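Local coordinates for putative cell adhesion protein (Bacteroides eggerthii, PDB 4GPV) that probably serves as a FimA-like fimbrial subunit that assembles into pili and takes part in cell adhesion, at residues 154-159 with 192-197; 184-189 with 318-323; 205-210 with 256-261; 210-215 with 222-227; 284-287 with 291-294. All coordinates share one frame; numbering follows the deposited sequence. Where two conformers were deposited one is given.

All five contacts belong to the FimA-like C-terminal half of the chain. Contact 1 comes first and closes between strands 146-169 and 176-193; contact 2 starts on the latter strand and ends in the late loop 318-323. The centres of contacts 1 and 2 are about 22 Å apart. Contacts 3, 4 and 5 fall within the span that contact 2 encloses. Contacts 2, 3 and 4 lie about 9 to 11 Å apart by their centres and share one sheet, where strand 207-209 pairs with both 176-193 and 222-224. Contact 5 touches contact 3 through T261 and F284, and contact 1 through A158 and I293. Contacts 1 and 5 are the ones that reach strand 146-169 of the larger sheet.

Contact 1 (154-159 with 192-197); sequences SFVAAK and GRFFGS
The ring of F194 is approached obliquely by V156, whose CG2 methyl comes to 3.8 Å from CD1 of the ring. Two more aromatics surround the same ring: F100 meets it edge-to-face, and W132 lies against it with the planes at about 40°. V156 is the wedge of the contact. Its two methyls divide the work: CG1, anti to the backbone N (chi1 170°), reaches across to the backbone, 3.8 Å from R193 O and 4.1 Å from G192 CA, while CG2 is left to meet the phenylalanine. G192 has no side chain to meet CG1, which can therefore approach its CA.

A water bridges the two backbones, donating to V156 O at 3.1 Å and to R193 O at 2.9 Å, so two carbonyls that cannot pair with each other are both satisfied. R193 turns away from V156; its NE donates to F195 O at 3.1 Å from above the carbonyl plane, linking the side chain to the backbone two residues on, and its NH2 makes a salt bridge with E200 in the helix 198-201.

The contact thus joins a break in strand 146-169, where V156 sits between two strand pieces, to the end of strand 176-193. Alongside run strand 133-138, whose S134 touches V156, and strand 83-90, whose V89 packs on F194 and F195.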
# COMPACT_ATOMS: atom_id res chain seq x y z
N SER A 154 -0.92 9.01 -9.02
CA SER A 154 -0.69 7.57 -8.84
C SER A 154 -0.87 7.23 -7.38
O SER A 154 -0.60 8.07 -6.53
CB SER A 154 0.72 7.19 -9.28
OG SER A 154 0.91 7.38 -10.68
N PHE A 155 -1.27 6.00 -7.08
CA PHE A 155 -1.41 5.59 -5.68
C PHE A 155 -0.07 5.56 -5.00
O PHE A 155 0.91 5.09 -5.59
CB PHE A 155 -2.02 4.18 -5.57
CG PHE A 155 -3.45 4.10 -6.03
CD1 PHE A 155 -4.45 4.82 -5.37
CD2 PHE A 155 -3.81 3.28 -7.10
CE1 PHE A 155 -5.79 4.73 -5.80
CE2 PHE A 155 -5.15 3.18 -7.51
CZ PHE A 155 -6.12 3.92 -6.86
N VAL A 156 -0.04 5.97 -3.73
CA VAL A 156 1.18 5.89 -2.92
C VAL A 156 1.35 4.45 -2.45
O VAL A 156 2.48 3.99 -2.29
CB VAL A 156 1.06 6.89 -1.73
CG1 VAL A 156 2.18 6.70 -0.70
CG2 VAL A 156 1.01 8.32 -2.24
N ALA A 157 0.25 3.78 -2.14
CA ALA A 157 0.26 2.39 -1.66
C ALA A 157 0.25 1.36 -2.80
O ALA A 157 0.10 1.68 -3.98
CB ALA A 157 -0.96 2.17 -0.76
N ALA A 158 0.38 0.08 -2.39
CA ALA A 158 0.17 -1.12 -3.17
C ALA A 158 -1.04 -1.83 -2.58
O ALA A 158 -1.38 -1.61 -1.40
CB ALA A 158 1.42 -2.02 -3.11
N LYS A 159 -1.66 -2.71 -3.33
CA LYS A 159 -2.79 -3.48 -2.87
C LYS A 159 -2.45 -4.97 -2.99
O LYS A 159 -1.88 -5.38 -4.01
CB LYS A 159 -4.02 -3.13 -3.73
CG LYS A 159 -5.30 -3.82 -3.31
CD LYS A 159 -6.48 -3.23 -4.10
CE LYS A 159 -7.00 -4.09 -5.20
NZ LYS A 159 -8.14 -3.43 -5.91
N GLY A 192 5.30 5.77 3.83
CA GLY A 192 4.70 6.06 2.53
C GLY A 192 5.31 7.34 2.02
O GLY A 192 5.04 8.41 2.57
N ARG A 193 6.18 7.24 1.00
CA ARG A 193 6.81 8.38 0.39
C ARG A 193 5.94 8.91 -0.71
O ARG A 193 5.55 8.15 -1.62
CB ARG A 193 8.18 7.97 -0.18
CG ARG A 193 9.34 8.12 0.76
CD ARG A 193 9.66 9.58 1.03
NE ARG A 193 10.56 10.19 0.05
CZ ARG A 193 11.87 10.31 0.20
NH1 ARG A 193 12.47 9.79 1.26
NH2 ARG A 193 12.59 10.91 -0.73
N PHE A 194 5.60 10.20 -0.64
CA PHE A 194 4.78 10.75 -1.70
C PHE A 194 5.58 11.04 -2.94
O PHE A 194 5.05 10.94 -4.05
CB PHE A 194 4.08 12.05 -1.22
CG PHE A 194 3.17 11.80 -0.04
CD1 PHE A 194 1.84 11.42 -0.24
CD2 PHE A 194 3.63 11.94 1.27
CE1 PHE A 194 0.99 11.20 0.85
CE2 PHE A 194 2.79 11.69 2.36
CZ PHE A 194 1.49 11.31 2.15
N PHE A 195 6.84 11.49 -2.78
CA PHE A 195 7.72 11.85 -3.89
C PHE A 195 9.06 11.19 -3.67
O PHE A 195 9.21 10.37 -2.77
CB PHE A 195 7.82 13.38 -4.02
CG PHE A 195 6.47 14.00 -4.20
CD1 PHE A 195 5.78 13.88 -5.40
CD2 PHE A 195 5.85 14.65 -3.14
CE1 PHE A 195 4.49 14.37 -5.53
CE2 PHE A 195 4.55 15.14 -3.27
CZ PHE A 195 3.90 15.05 -4.49
N GLY A 196 10.01 11.49 -4.52
CA GLY A 196 11.32 10.86 -4.39
C GLY A 196 11.49 9.77 -5.41
O GLY A 196 10.61 9.52 -6.24
N SER A 197 12.64 9.13 -5.34
CA SER A 197 13.00 8.12 -6.32
C SER A 197 12.24 6.83 -6.09
O SER A 197 11.75 6.56 -4.99
CB SER A 197 14.49 7.84 -6.23
OG SER A 197 14.77 7.16 -5.02
O HOH W 1 4.89 5.70 -3.10

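Contact 2 (184-189 with 318-323); sequences VLLFAG and TDPEEP
L186 and F187 both hold CG beside the backbone N, with chi1 of -45° and -49°. A bulge in the strand turns these two consecutive residues toward 318-323, and the torsions then bring CD1 of L186 to P320 and the F187 ring edge to E321. From there E321 answers with its chain extended beyond CG, carrying the carboxylate up to the ring. L186 CD1 rests against the P320 ring, 3.8 Å from CG, the two side chains lying roughly perpendicular. F187 meets E321 by its edge: OE2 lies near the ring plane, 3.3 Å from CZ and 3.4 Å from CE2, and the carboxylate is turned 77° from the ring. An oxygen suits this rim, where the C-H bonds carry slight positive charge. OE2 also accepts from F218 N and pairs with Y214 OH, so two hydrogen bonds hold the oxygen at the ring edge.

On the turn side, D319 OD1 accepts from E321 N at 3.0 Å, from above the carboxylate plane, and so steadies the residue that reaches the phenylalanine. The contact therefore brings together two recognisable motifs: a G1 beta bulge, in which F187 and A188 both face Y208 of strand 207-209, and a type I turn from D319 to E322 that opens with an Asx turn.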
# COMPACT_ATOMS: atom_id res chain seq x y z
N VAL A 184 -3.37 -12.76 7.49
CA VAL A 184 -2.53 -11.72 8.13
C VAL A 184 -1.47 -11.18 7.17
O VAL A 184 -1.02 -11.88 6.28
CB VAL A 184 -1.86 -12.25 9.44
CG1 VAL A 184 -2.89 -12.64 10.51
CG2 VAL A 184 -0.89 -13.42 9.16
N LEU A 185 -1.10 -9.91 7.36
CA LEU A 185 -0.01 -9.31 6.63
C LEU A 185 1.08 -9.08 7.63
O LEU A 185 0.86 -8.40 8.63
CB LEU A 185 -0.41 -8.01 5.88
CG LEU A 185 0.60 -7.55 4.81
CD1 LEU A 185 0.69 -8.58 3.63
CD2 LEU A 185 0.22 -6.16 4.27
N LEU A 186 2.26 -9.62 7.36
CA LEU A 186 3.39 -9.46 8.26
C LEU A 186 4.38 -8.52 7.64
O LEU A 186 4.66 -8.63 6.43
CB LEU A 186 4.05 -10.83 8.59
CG LEU A 186 3.11 -12.00 8.94
CD1 LEU A 186 3.96 -13.30 9.24
CD2 LEU A 186 2.21 -11.65 10.14
N PHE A 187 4.91 -7.56 8.44
CA PHE A 187 5.95 -6.64 7.98
C PHE A 187 5.51 -5.82 6.79
O PHE A 187 6.20 -5.75 5.78
CB PHE A 187 7.28 -7.39 7.66
CG PHE A 187 7.64 -8.30 8.80
CD1 PHE A 187 7.88 -7.79 10.07
CD2 PHE A 187 7.64 -9.68 8.63
CE1 PHE A 187 8.12 -8.64 11.15
CE2 PHE A 187 7.89 -10.53 9.70
CZ PHE A 187 8.12 -10.00 10.96
N ALA A 188 4.39 -5.13 6.97
CA ALA A 188 3.94 -4.10 6.04
C ALA A 188 4.88 -2.90 6.21
O ALA A 188 5.09 -2.49 7.36
CB ALA A 188 2.51 -3.68 6.40
N GLY A 189 5.41 -2.34 5.13
CA GLY A 189 6.29 -1.17 5.25
C GLY A 189 5.57 -0.00 5.91
O GLY A 189 4.43 0.32 5.54
N THR A 318 5.63 -23.76 10.84
CA THR A 318 5.71 -23.09 12.14
C THR A 318 6.41 -21.73 11.99
O THR A 318 6.24 -20.89 12.87
CB THR A 318 6.48 -23.95 13.16
OG1 THR A 318 7.83 -24.06 12.72
CG2 THR A 318 5.89 -25.35 13.33
N ASP A 319 7.23 -21.53 10.93
CA ASP A 319 7.97 -20.28 10.75
C ASP A 319 7.59 -19.62 9.44
O ASP A 319 8.07 -20.02 8.39
CB ASP A 319 9.50 -20.49 10.82
CG ASP A 319 10.31 -19.19 10.91
OD1 ASP A 319 9.71 -18.11 10.83
OD2 ASP A 319 11.54 -19.28 11.09
N PRO A 320 6.76 -18.57 9.50
CA PRO A 320 6.33 -17.92 8.25
C PRO A 320 7.43 -17.08 7.62
O PRO A 320 7.27 -16.68 6.48
CB PRO A 320 5.17 -17.05 8.70
CG PRO A 320 5.48 -16.70 10.11
CD PRO A 320 6.15 -17.93 10.68
N GLU A 321 8.52 -16.80 8.35
CA GLU A 321 9.61 -15.96 7.82
C GLU A 321 10.62 -16.75 6.98
O GLU A 321 11.49 -16.14 6.35
CB GLU A 321 10.34 -15.24 8.95
CG GLU A 321 9.46 -14.25 9.69
CD GLU A 321 10.10 -13.55 10.87
OE1 GLU A 321 11.35 -13.59 11.01
OE2 GLU A 321 9.35 -12.95 11.67
N GLU A 322 10.51 -18.09 6.97
CA GLU A 322 11.38 -18.96 6.18
C GLU A 322 10.59 -19.51 4.98
O GLU A 322 9.45 -19.94 5.17
CB GLU A 322 11.96 -20.11 7.02
CG GLU A 322 12.95 -19.69 8.10
CD GLU A 322 14.18 -18.90 7.69
OE1 GLU A 322 14.81 -19.24 6.67
OE2 GLU A 322 14.51 -17.93 8.42
N PRO A 323 11.16 -19.55 3.76
CA PRO A 323 10.40 -20.06 2.61
C PRO A 323 9.92 -21.50 2.80
O PRO A 323 10.56 -22.30 3.50
CB PRO A 323 11.38 -19.94 1.44
CG PRO A 323 12.38 -18.94 1.87
CD PRO A 323 12.51 -19.10 3.35

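Contact 3 (205-210 with 256-261); sequences NEFYTG and GTTQPT
This is an apolar contact in which one aromatic ring lies on a loop. F207, on the short strand 207-209, which lies between strands 176-193 and 222-224, packs over the segment 256-261, which runs between strands 247-251 and 262-271. Q259 supplies the surface beneath the ring: its CB sits over one face, 3.9 Å from F207 CZ. T258 comes in at the rim instead, with CG2 near the ring plane and 4.0 Å from F207 CE2. In the threonine, chi1 of -66° places OG1 beside the backbone N and CG2 anti to it, so the methyl meets the ring while OG1 makes a weak hydrogen bond to Q204 O. On the same side of the ring as CB, the backbone oxygen of Q259 stands 3.5 Å from F207 CE1; this oxygen also accepts a hydrogen bond from the side chain of N254.

The amide of Q259 takes no part in covering the ring. Its chain bends at chi2, leading the group away until its plane stands 79° from that of the ring. NE2 then donates to P260 O at 3.1 Å, in the carbonyl plane and on a lone pair, with the N-H pointing fairly straight at it (155°). N205 adds a looser touch at the exposed end, its CA 4.4 Å from T258 CG2.

Across the interface itself the attraction is thus mainly dispersion between hydrocarbon and ring, with little to set direction. The definition of the surface under F207 probably comes from within the loop, through the Q259 side-chain bond to P260 O and the N254 bond to Q259 O.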
# COMPACT_ATOMS: atom_id res chain seq x y z
N ASN A 205 12.70 0.43 7.11
CA ASN A 205 13.44 -0.07 8.25
C ASN A 205 12.51 -0.14 9.48
O ASN A 205 12.95 -0.51 10.56
CB ASN A 205 14.73 0.74 8.51
CG ASN A 205 14.57 2.19 8.87
OD1 ASN A 205 13.47 2.73 9.00
ND2 ASN A 205 15.71 2.84 9.07
N GLU A 206 11.22 0.21 9.28
CA GLU A 206 10.14 0.14 10.26
C GLU A 206 8.92 -0.50 9.61
O GLU A 206 8.66 -0.29 8.43
CB GLU A 206 9.77 1.51 10.85
CG GLU A 206 10.82 2.08 11.77
CD GLU A 206 10.37 3.41 12.34
OE1 GLU A 206 10.26 4.39 11.56
OE2 GLU A 206 10.04 3.46 13.55
N PHE A 207 8.20 -1.29 10.38
CA PHE A 207 7.10 -2.08 9.85
C PHE A 207 5.93 -2.17 10.80
O PHE A 207 6.10 -2.08 12.01
CB PHE A 207 7.60 -3.54 9.64
CG PHE A 207 8.85 -3.65 8.79
CD1 PHE A 207 8.76 -3.66 7.41
CD2 PHE A 207 10.11 -3.56 9.37
CE1 PHE A 207 9.91 -3.64 6.62
CE2 PHE A 207 11.27 -3.53 8.58
CZ PHE A 207 11.15 -3.61 7.21
N TYR A 208 4.78 -2.57 10.25
CA TYR A 208 3.64 -3.00 11.05
C TYR A 208 3.46 -4.50 10.82
O TYR A 208 3.81 -4.98 9.73
CB TYR A 208 2.36 -2.25 10.66
CG TYR A 208 2.43 -0.77 10.93
CD1 TYR A 208 2.21 -0.26 12.21
CD2 TYR A 208 2.66 0.13 9.90
CE1 TYR A 208 2.23 1.12 12.45
CE2 TYR A 208 2.74 1.50 10.13
CZ TYR A 208 2.52 1.99 11.41
OH TYR A 208 2.50 3.35 11.58
N THR A 209 2.87 -5.22 11.76
CA THR A 209 2.65 -6.64 11.54
C THR A 209 1.29 -7.06 12.17
O THR A 209 0.88 -6.54 13.22
CB THR A 209 3.86 -7.48 12.02
OG1 THR A 209 3.82 -8.74 11.38
CG2 THR A 209 3.89 -7.70 13.53
N GLY A 210 0.58 -7.94 11.48
CA GLY A 210 -0.73 -8.40 11.95
C GLY A 210 -0.70 -9.46 13.02
O GLY A 210 -1.71 -9.70 13.70
N GLY A 256 12.25 -5.48 0.62
CA GLY A 256 12.62 -6.56 1.52
C GLY A 256 14.09 -6.65 1.85
O GLY A 256 14.51 -7.68 2.38
N THR A 257 14.88 -5.57 1.60
CA THR A 257 16.31 -5.62 1.89
C THR A 257 16.55 -5.55 3.41
O THR A 257 17.64 -5.95 3.86
CB THR A 257 17.07 -4.57 1.07
OG1 THR A 257 16.53 -3.29 1.35
CG2 THR A 257 16.98 -4.84 -0.43
N THR A 258 15.55 -5.11 4.20
CA THR A 258 15.64 -5.22 5.66
C THR A 258 14.79 -6.43 6.08
O THR A 258 15.28 -7.33 6.73
CB THR A 258 15.22 -3.94 6.39
OG1 THR A 258 16.16 -2.91 6.06
CG2 THR A 258 15.17 -4.12 7.91
N GLN A 259 13.51 -6.43 5.69
CA GLN A 259 12.61 -7.54 6.02
C GLN A 259 11.54 -7.58 4.98
O GLN A 259 10.83 -6.58 4.87
CB GLN A 259 11.99 -7.39 7.42
CG GLN A 259 10.88 -8.43 7.73
CD GLN A 259 11.30 -9.90 7.66
OE1 GLN A 259 12.30 -10.31 8.25
NE2 GLN A 259 10.55 -10.73 6.95
N PRO A 260 11.33 -8.70 4.24
CA PRO A 260 10.24 -8.68 3.25
C PRO A 260 8.87 -8.75 3.89
O PRO A 260 8.71 -9.30 4.97
CB PRO A 260 10.48 -9.95 2.44
CG PRO A 260 11.23 -10.86 3.38
CD PRO A 260 12.11 -9.95 4.15
N THR A 261 7.89 -8.25 3.16
CA THR A 261 6.49 -8.36 3.55
C THR A 261 6.07 -9.82 3.31
O THR A 261 6.55 -10.48 2.37
CB THR A 261 5.66 -7.36 2.74
OG1 THR A 261 6.06 -6.02 3.11
CG2 THR A 261 4.15 -7.50 2.98

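Contact 4 (210-215 with 222-227); sequences GFNQYT and VTTSTA
N212 and T224 meet with one side chain set square to the other, the threonine methyl placed above the plane of the asparagine amide. T224 CG2 leans to the nitrogen side of the group, lying 3.3 Å from N212 ND2 and 3.6 Å from CG. Both residues have one group wedged between the backbone N and the carbonyl carbon: CG of N212 (chi1 69°) and OG1 of T224 (chi1 62°). For the threonine this swings CG2 beside its backbone N, on the side where the amide lies, so methyl and amide meet instead of the hydroxyl.

Nearer strand 207-209, backbone replaces side chain. G210 CA points a hydrogen at S225 O, 3.5 Å away and nearly in line, at 167°. The glycine follows strand 207-209 directly, and this CA-H...O contact continues the parallel pairing of that strand with strand 222-224, in which T209 O takes the N-H of S225. Residues 210-221 form the loop crossover from one strand to its parallel neighbour, and the N212-T224 pair brings the start of the loop against the strand it leads to.

S225 then turns the chain: its OG accepts from A227 N at 3.2 Å, an ST turn at the start of a short 3-10 segment, and also bonds to D121 O. Within the loop, F211 faces the other way, with Q213 N 3.5 Å above its ring plane and F211 CD2 in the plane of the Y214 ring, at the edge.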
# COMPACT_ATOMS: atom_id res chain seq x y z
N GLY A 210 0.58 -7.94 11.48
CA GLY A 210 -0.73 -8.40 11.95
C GLY A 210 -0.70 -9.46 13.02
O GLY A 210 -1.71 -9.70 13.70
N PHE A 211 0.45 -10.15 13.18
CA PHE A 211 0.59 -11.22 14.16
C PHE A 211 2.07 -11.39 14.47
O PHE A 211 2.87 -11.43 13.55
CB PHE A 211 0.00 -12.54 13.58
CG PHE A 211 -0.04 -13.69 14.55
CD1 PHE A 211 -1.09 -13.80 15.47
CD2 PHE A 211 0.98 -14.62 14.60
CE1 PHE A 211 -1.13 -14.86 16.38
CE2 PHE A 211 0.95 -15.68 15.52
CZ PHE A 211 -0.11 -15.79 16.40
N ASN A 212 2.44 -11.54 15.76
CA ASN A 212 3.86 -11.73 16.06
C ASN A 212 4.09 -12.77 17.16
O ASN A 212 5.19 -12.80 17.72
CB ASN A 212 4.48 -10.38 16.47
CG ASN A 212 4.02 -9.83 17.81
OD1 ASN A 212 3.10 -10.33 18.46
ND2 ASN A 212 4.69 -8.80 18.29
N GLN A 213 3.06 -13.57 17.50
CA GLN A 213 3.15 -14.57 18.59
C GLN A 213 3.58 -15.94 18.05
O GLN A 213 2.85 -16.94 18.14
CB GLN A 213 1.84 -14.60 19.39
CG GLN A 213 1.65 -13.32 20.23
CD GLN A 213 0.30 -13.25 20.92
OE1 GLN A 213 -0.04 -14.09 21.76
NE2 GLN A 213 -0.50 -12.26 20.58
N TYR A 214 4.77 -15.97 17.45
CA TYR A 214 5.43 -17.15 16.90
C TYR A 214 6.91 -17.04 17.24
O TYR A 214 7.42 -15.93 17.38
CB TYR A 214 5.16 -17.37 15.39
CG TYR A 214 5.57 -16.24 14.47
CD1 TYR A 214 4.69 -15.20 14.16
CD2 TYR A 214 6.82 -16.24 13.85
CE1 TYR A 214 5.08 -14.14 13.32
CE2 TYR A 214 7.23 -15.18 13.03
CZ TYR A 214 6.35 -14.14 12.75
OH TYR A 214 6.74 -13.12 11.92
N THR A 215 7.60 -18.19 17.41
CA THR A 215 9.01 -18.23 17.79
C THR A 215 9.90 -17.51 16.75
O THR A 215 9.74 -17.72 15.55
CB THR A 215 9.46 -19.69 17.98
OG1 THR A 215 8.44 -20.41 18.69
CG2 THR A 215 10.80 -19.81 18.68
N VAL A 222 9.40 -3.01 14.67
CA VAL A 222 8.11 -3.61 14.30
C VAL A 222 7.04 -3.23 15.33
O VAL A 222 7.26 -3.36 16.53
CB VAL A 222 8.22 -5.15 14.14
CG1 VAL A 222 6.86 -5.78 13.82
CG2 VAL A 222 9.24 -5.52 13.06
N THR A 223 5.86 -2.83 14.84
CA THR A 223 4.69 -2.50 15.65
C THR A 223 3.52 -3.39 15.24
O THR A 223 3.28 -3.56 14.04
CB THR A 223 4.34 -1.00 15.51
OG1 THR A 223 5.47 -0.23 15.94
CG2 THR A 223 3.11 -0.59 16.34
N THR A 224 2.78 -3.96 16.20
CA THR A 224 1.61 -4.77 15.84
C THR A 224 0.45 -3.85 15.44
O THR A 224 0.32 -2.73 15.96
CB THR A 224 1.18 -5.73 16.95
OG1 THR A 224 0.79 -4.98 18.11
CG2 THR A 224 2.25 -6.75 17.28
N SER A 225 -0.35 -4.32 14.50
CA SER A 225 -1.53 -3.62 14.02
C SER A 225 -2.65 -4.60 13.79
O SER A 225 -2.52 -5.52 12.97
CB SER A 225 -1.24 -2.87 12.72
OG SER A 225 -2.45 -2.28 12.29
N THR A 226 -3.80 -4.36 14.45
CA THR A 226 -4.97 -5.23 14.25
C THR A 226 -5.55 -5.02 12.86
O THR A 226 -6.26 -5.90 12.39
CB THR A 226 -6.04 -4.99 15.33
OG1 THR A 226 -6.44 -3.64 15.25
CG2 THR A 226 -5.57 -5.36 16.73
N ALA A 227 -5.24 -3.92 12.18
CA ALA A 227 -5.72 -3.69 10.81
C ALA A 227 -5.10 -4.69 9.82
O ALA A 227 -5.55 -4.78 8.68
CB ALA A 227 -5.39 -2.28 10.37

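Contact 5 (284-287 with 291-294); sequences FTNT and HTIE
F284 and I293 form the tight end of this contact, while N286 and T292 face each other more loosely toward solvent. At the buried end the isoleucine CD1 sits over one face of the phenylalanine ring, 3.6 Å from its centroid and 21° off the ring normal, a CH-pi contact displaced toward the rim, with CD1 of I293 only 3.4 Å from CD1 of F284. The isoleucine torsion helps here: CG1 lies beside the backbone N (chi1 -59°), which brings its outer methyl round to the ring while CG2 points elsewhere. The ring has a second neighbour at its edge, near the plane, where H291 O lies 3.7 Å from F284 CD1.

That same oxygen comes to 3.1 Å from the carbonyl carbon of F284, so the two backbones are pressed close. What hydrogen bonding crosses is slight: H291 N reaches T285 O at 3.3 Å, weak and bent. Outward, the packing eases. T292 CG2 is 3.6 Å from F284 O but 4.0 Å from the OD1 of the exposed N286, and the side chains of N286 and T292 merely slant past each other. T285 turns its side chain off the contact and uses OG1 to hold D288 N in the turn between the segments.

The loop links strand 274-283 to strand 297-306. Its inner face presses on the large sheet: I293 touches A158 and I160 of strand 146-169, F284 packs on V301 and V333, and H291, directed away from the partner segment, lies on Y299 of strand 297-306 and on V333 and A335 of strand 329-343.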
# COMPACT_ATOMS: atom_id res chain seq x y z
N PHE A 284 7.20 -11.96 -0.04
CA PHE A 284 7.34 -11.04 -1.18
C PHE A 284 8.82 -10.73 -1.35
O PHE A 284 9.32 -9.64 -1.00
CB PHE A 284 6.51 -9.77 -1.00
CG PHE A 284 5.06 -10.05 -1.27
CD1 PHE A 284 4.56 -10.05 -2.56
CD2 PHE A 284 4.20 -10.38 -0.22
CE1 PHE A 284 3.20 -10.33 -2.81
CE2 PHE A 284 2.83 -10.64 -0.47
CZ PHE A 284 2.36 -10.64 -1.76
N THR A 285 9.53 -11.74 -1.86
CA THR A 285 10.95 -11.69 -2.22
C THR A 285 11.10 -12.11 -3.68
O THR A 285 10.24 -12.81 -4.23
CB THR A 285 11.79 -12.68 -1.36
OG1 THR A 285 11.33 -14.02 -1.60
CG2 THR A 285 11.76 -12.34 0.11
N ASN A 286 12.25 -11.78 -4.28
CA ASN A 286 12.54 -12.22 -5.64
C ASN A 286 12.62 -13.75 -5.79
O ASN A 286 12.38 -14.23 -6.89
CB ASN A 286 13.87 -11.61 -6.10
CG ASN A 286 13.69 -10.18 -6.48
OD1 ASN A 286 12.58 -9.72 -6.80
ND2 ASN A 286 14.78 -9.43 -6.43
N THR A 287 12.97 -14.50 -4.73
CA THR A 287 13.11 -15.96 -4.82
C THR A 287 11.84 -16.73 -4.45
O THR A 287 11.72 -17.88 -4.85
CB THR A 287 14.29 -16.47 -3.96
OG1 THR A 287 14.09 -16.10 -2.60
CG2 THR A 287 15.63 -15.95 -4.44
N HIS A 291 8.36 -11.44 -6.64
CA HIS A 291 7.93 -10.06 -6.57
C HIS A 291 8.18 -9.50 -5.21
O HIS A 291 7.82 -10.12 -4.22
CB HIS A 291 6.41 -9.86 -6.84
CG HIS A 291 5.91 -10.39 -8.15
ND1 HIS A 291 5.91 -9.61 -9.27
CD2 HIS A 291 5.42 -11.61 -8.44
CE1 HIS A 291 5.41 -10.38 -10.23
NE2 HIS A 291 5.10 -11.59 -9.77
N THR A 292 8.70 -8.26 -5.17
CA THR A 292 8.75 -7.52 -3.92
C THR A 292 7.56 -6.55 -4.01
O THR A 292 6.81 -6.59 -5.00
CB THR A 292 10.11 -6.87 -3.66
OG1 THR A 292 10.40 -5.98 -4.73
CG2 THR A 292 11.23 -7.91 -3.52
N ILE A 293 7.35 -5.68 -3.02
CA ILE A 293 6.17 -4.82 -3.09
C ILE A 293 6.55 -3.45 -3.62
O ILE A 293 7.40 -2.79 -3.04
CB ILE A 293 5.47 -4.69 -1.70
CG1 ILE A 293 5.02 -6.06 -1.14
CG2 ILE A 293 4.35 -3.66 -1.71
CD1 ILE A 293 3.93 -6.81 -1.96
N GLU A 294 5.86 -3.01 -4.68
CA GLU A 294 6.06 -1.69 -5.28
C GLU A 294 4.82 -0.84 -5.13
O GLU A 294 3.72 -1.38 -5.29
CB GLU A 294 6.34 -1.82 -6.78
CG GLU A 294 7.60 -2.54 -7.17
CD GLU A 294 7.72 -2.46 -8.68
OE1 GLU A 294 7.92 -1.34 -9.20
OE2 GLU A 294 7.45 -3.48 -9.34